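Local coordinates for protein LAE5 (Uncultured bacterium, PDB 5JD3) that probably hydrolyses ester bonds, as an esterase of the GDSL-like lipase/acylhydrolase family, at residues 53-58 / 62-67. Numbering follows the deposited sequence.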
ATOM      1  N   ASN A  53      -5.508 -13.171 -13.477  1.00 40.83           N
ATOM      2  CA  ASN A  53      -4.507 -12.931 -12.438  1.00 40.17           C
ATOM      3  C   ASN A  53      -3.625 -11.722 -12.742  1.00 39.58           C
ATOM      4  O   ASN A  53      -2.398 -11.813 -12.738  1.00 41.16           O
ATOM      5  CB  ASN A  53      -3.634 -14.173 -12.228  1.00 39.90           C
ATOM      6  CG  ASN A  53      -2.819 -14.104 -10.948  1.00 40.57           C
ATOM      7  OD1 ASN A  53      -3.149 -13.350 -10.032  1.00 40.29           O
ATOM      8  ND2 ASN A  53      -1.749 -14.887 -10.879  1.00 41.84           N
ATOM      9  N   ALA A  54      -4.262 -10.588 -13.007  1.00 39.07           N
ATOM     10  CA  ALA A  54      -3.537  -9.349 -13.249  1.00 40.51           C
ATOM     11  C   ALA A  54      -3.396  -8.554 -11.958  1.00 31.60           C
ATOM     12  O   ALA A  54      -2.541  -7.676 -11.850  1.00 32.91           O
ATOM     13  CB  ALA A  54      -4.236  -8.518 -14.313  1.00 44.14           C
ATOM     14  N   HIS A  55      -4.236  -8.873 -10.977  1.00 32.01           N
ATOM     15  CA  HIS A  55      -4.262  -8.140  -9.716  1.00 32.79           C
ATOM     16  C   HIS A  55      -3.857  -9.003  -8.524  1.00 30.65           C
ATOM     17  O   HIS A  55      -3.734  -8.506  -7.406  1.00 28.73           O
ATOM     18  CB  HIS A  55      -5.655  -7.554  -9.474  1.00 34.24           C
ATOM     19  CG  HIS A  55      -6.011  -6.438 -10.407  1.00 41.45           C
ATOM     20  ND1 HIS A  55      -7.289  -5.937 -10.513  1.00 44.53           N
ATOM     21  CD2 HIS A  55      -5.251  -5.726 -11.272  1.00 40.12           C
ATOM     22  CE1 HIS A  55      -7.302  -4.962 -11.408  1.00 43.01           C
ATOM     23  NE2 HIS A  55      -6.080  -4.816 -11.882  1.00 42.41           N
ATOM     24  N   GLY A  56      -3.654 -10.293  -8.764  1.00 32.15           N
ATOM     25  CA  GLY A  56      -3.279 -11.204  -7.699  1.00 35.79           C
ATOM     26  C   GLY A  56      -4.471 -11.638  -6.868  1.00 34.93           C
ATOM     27  O   GLY A  56      -5.609 -11.609  -7.335  1.00 33.95           O
ATOM     28  N   SER A  57      -4.207 -12.040  -5.629  1.00 34.98           N
ATOM     29  CA  SER A  57      -5.261 -12.511  -4.737  1.00 33.97           C
ATOM     30  C   SER A  57      -5.232 -11.774  -3.400  1.00 32.79           C
ATOM     31  O   SER A  57      -5.583 -12.337  -2.363  1.00 36.51           O
ATOM     32  CB  SER A  57      -5.130 -14.018  -4.511  1.00 35.63           C
ATOM     33  OG  SER A  57      -3.899 -14.340  -3.889  1.00 39.27           O
ATOM     34  N   GLY A  58      -4.814 -10.512  -3.435  1.00 29.88           N
ATOM     35  CA  GLY A  58      -4.711  -9.705  -2.232  1.00 32.11           C
ATOM     36  C   GLY A  58      -5.726  -8.578  -2.189  1.00 31.24           C
ATOM     37  O   GLY A  58      -6.789  -8.670  -2.801  1.00 30.62           O
ATOM     38  N   LEU A  62      -9.183  -7.376  -4.183  1.00 26.39           N
ATOM     39  CA  LEU A  62     -10.386  -7.169  -3.386  1.00 25.63           C
ATOM     40  C   LEU A  62     -11.013  -5.816  -3.691  1.00 28.68           C
ATOM     41  O   LEU A  62     -12.233  -5.701  -3.811  1.00 29.32           O
ATOM     42  CB  LEU A  62     -10.068  -7.282  -1.895  1.00 21.90           C
ATOM     43  CG  LEU A  62      -9.751  -8.697  -1.410  1.00 20.12           C
ATOM     44  CD1 LEU A  62      -9.447  -8.705   0.074  1.00 21.49           C
ATOM     45  CD2 LEU A  62     -10.908  -9.627  -1.724  1.00 21.08           C
ATOM     46  N   LEU A  63     -10.170  -4.794  -3.816  1.00 26.71           N
ATOM     47  CA  LEU A  63     -10.626  -3.459  -4.183  1.00 25.65           C
ATOM     48  C   LEU A  63     -11.293  -3.476  -5.551  1.00 26.90           C
ATOM     49  O   LEU A  63     -12.367  -2.908  -5.736  1.00 25.79           O
ATOM     50  CB  LEU A  63      -9.461  -2.467  -4.183  1.00 21.31           C
ATOM     51  CG  LEU A  63      -8.869  -2.075  -2.829  1.00 19.31           C
ATOM     52  CD1 LEU A  63      -7.665  -1.168  -3.018  1.00 18.64           C
ATOM     53  CD2 LEU A  63      -9.920  -1.395  -1.973  1.00 22.14           C
ATOM     54  N   ASN A  64     -10.646  -4.141  -6.504  1.00 26.21           N
ATOM     55  CA  ASN A  64     -11.155  -4.226  -7.866  1.00 24.74           C
ATOM     56  C   ASN A  64     -12.514  -4.918  -7.922  1.00 26.04           C
ATOM     57  O   ASN A  64     -13.420  -4.472  -8.627  1.00 30.26           O
ATOM     58  CB  ASN A  64     -10.152  -4.958  -8.759  1.00 24.49           C
ATOM     59  CG  ASN A  64     -10.517  -4.885 -10.228  1.00 26.50           C
ATOM     60  OD1 ASN A  64     -10.306  -3.862 -10.880  1.00 30.88           O
ATOM     61  ND2 ASN A  64     -11.061  -5.973 -10.758  1.00 23.82           N
ATOM     62  N   ALA A  65     -12.653  -6.005  -7.170  1.00 23.32           N
ATOM     63  CA  ALA A  65     -13.909  -6.745  -7.114  1.00 24.11           C
ATOM     64  C   ALA A  65     -15.001  -5.921  -6.440  1.00 28.06           C
ATOM     65  O   ALA A  65     -16.132  -5.860  -6.921  1.00 31.28           O
ATOM     66  CB  ALA A  65     -13.714  -8.064  -6.383  1.00 18.78           C
ATOM     67  N   HIS A  66     -14.648  -5.291  -5.324  1.00 28.73           N
ATOM     68  CA  HIS A  66     -15.574  -4.468  -4.553  1.00 28.14           C
ATOM     69  C   HIS A  66     -16.127  -3.310  -5.377  1.00 29.41           C
ATOM     70  O   HIS A  66     -17.334  -3.070  -5.399  1.00 32.78           O
ATOM     71  CB  HIS A  66     -14.876  -3.936  -3.298  1.00 26.89           C
ATOM     72  CG  HIS A  66     -15.725  -3.031  -2.458  1.00 30.04           C
ATOM     73  ND1 HIS A  66     -16.253  -3.420  -1.246  1.00 32.28           N
ATOM     74  CD2 HIS A  66     -16.118  -1.748  -2.645  1.00 29.52           C
ATOM     75  CE1 HIS A  66     -16.940  -2.420  -0.726  1.00 31.94           C
ATOM     76  NE2 HIS A  66     -16.878  -1.394  -1.557  1.00 29.98           N
ATOM     77  N   LEU A  67     -15.234  -2.595  -6.053  1.00 27.66           N
ATOM     78  CA  LEU A  67     -15.618  -1.419  -6.826  1.00 26.80           C
ATOM     79  C   LEU A  67     -16.476  -1.784  -8.034  1.00 27.21           C
ATOM     80  O   LEU A  67     -17.394  -1.050  -8.392  1.00 31.36           O
ATOM     81  CB  LEU A  67     -14.373  -0.651  -7.271  1.00 25.90           C
ATOM     82  CG  LEU A  67     -13.591   0.010  -6.132  1.00 26.38           C
ATOM     83  CD1 LEU A  67     -12.206   0.442  -6.591  1.00 24.64           C
ATOM     84  CD2 LEU A  67     -14.367   1.193  -5.566  1.00 25.64           C
TER
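His-55 and Asn-64 meet side chain to side chain, the imidazole presenting its ND1–CE1 edge to the carboxamide. The closest approach is from CE1 of His-55 to OD1 of Asn-64, 3.2 Å, and Asn-64 CG lies practically in the ring plane, 3.4 Å from His-55 ND1. The planes of ring and amide are 77° apart, and ND1 and CE1 of His-55 lie over the face of the amide. No hydrogen bond joins them: the contact is a polar van der Waals one, in which a polarised ring C–H lies near a carbonyl oxygen. Asn-64 reaches the ring because its CG stands anti to the backbone N (chi1 -171°), while its CB packs 3.5 Å from ND1 of His-55. Asparagine suits the place by offering a flat polar face to a polar ring edge. Histidine suits its own because its far nitrogen, NE2, makes a weak hydrogen bond to the carbonyl of Leu-78, which helps set the ring's rotation.

Three residues further along the chain, Gly-58 is the N-cap of helix 59-70, and its carbonyl oxygen accepts the first-turn bond from Leu-62 N at 3.1 Å. Glycine, buried here, brings no side chain to this helix start. Leu-62 folds its CG beside its own backbone N (chi1 -71°), bringing that carbon within 3.3 Å of Gly-58 O, so aliphatic groups flank the bonded carbonyl.

The contact is thus a junction of loop and helix N-terminus, joining the loop following helix 36-39 to the opening turns of helix 59-70. In this SGNH-type fold, strand 77-82, at an edge of the parallel sheet, flanks it: Asn-80 bonds the backbone carbonyl of His-55, and Leu-78 touches Asn-64. Leu-62 instead packs its aliphatic side chain against His-222 of helix 219-232.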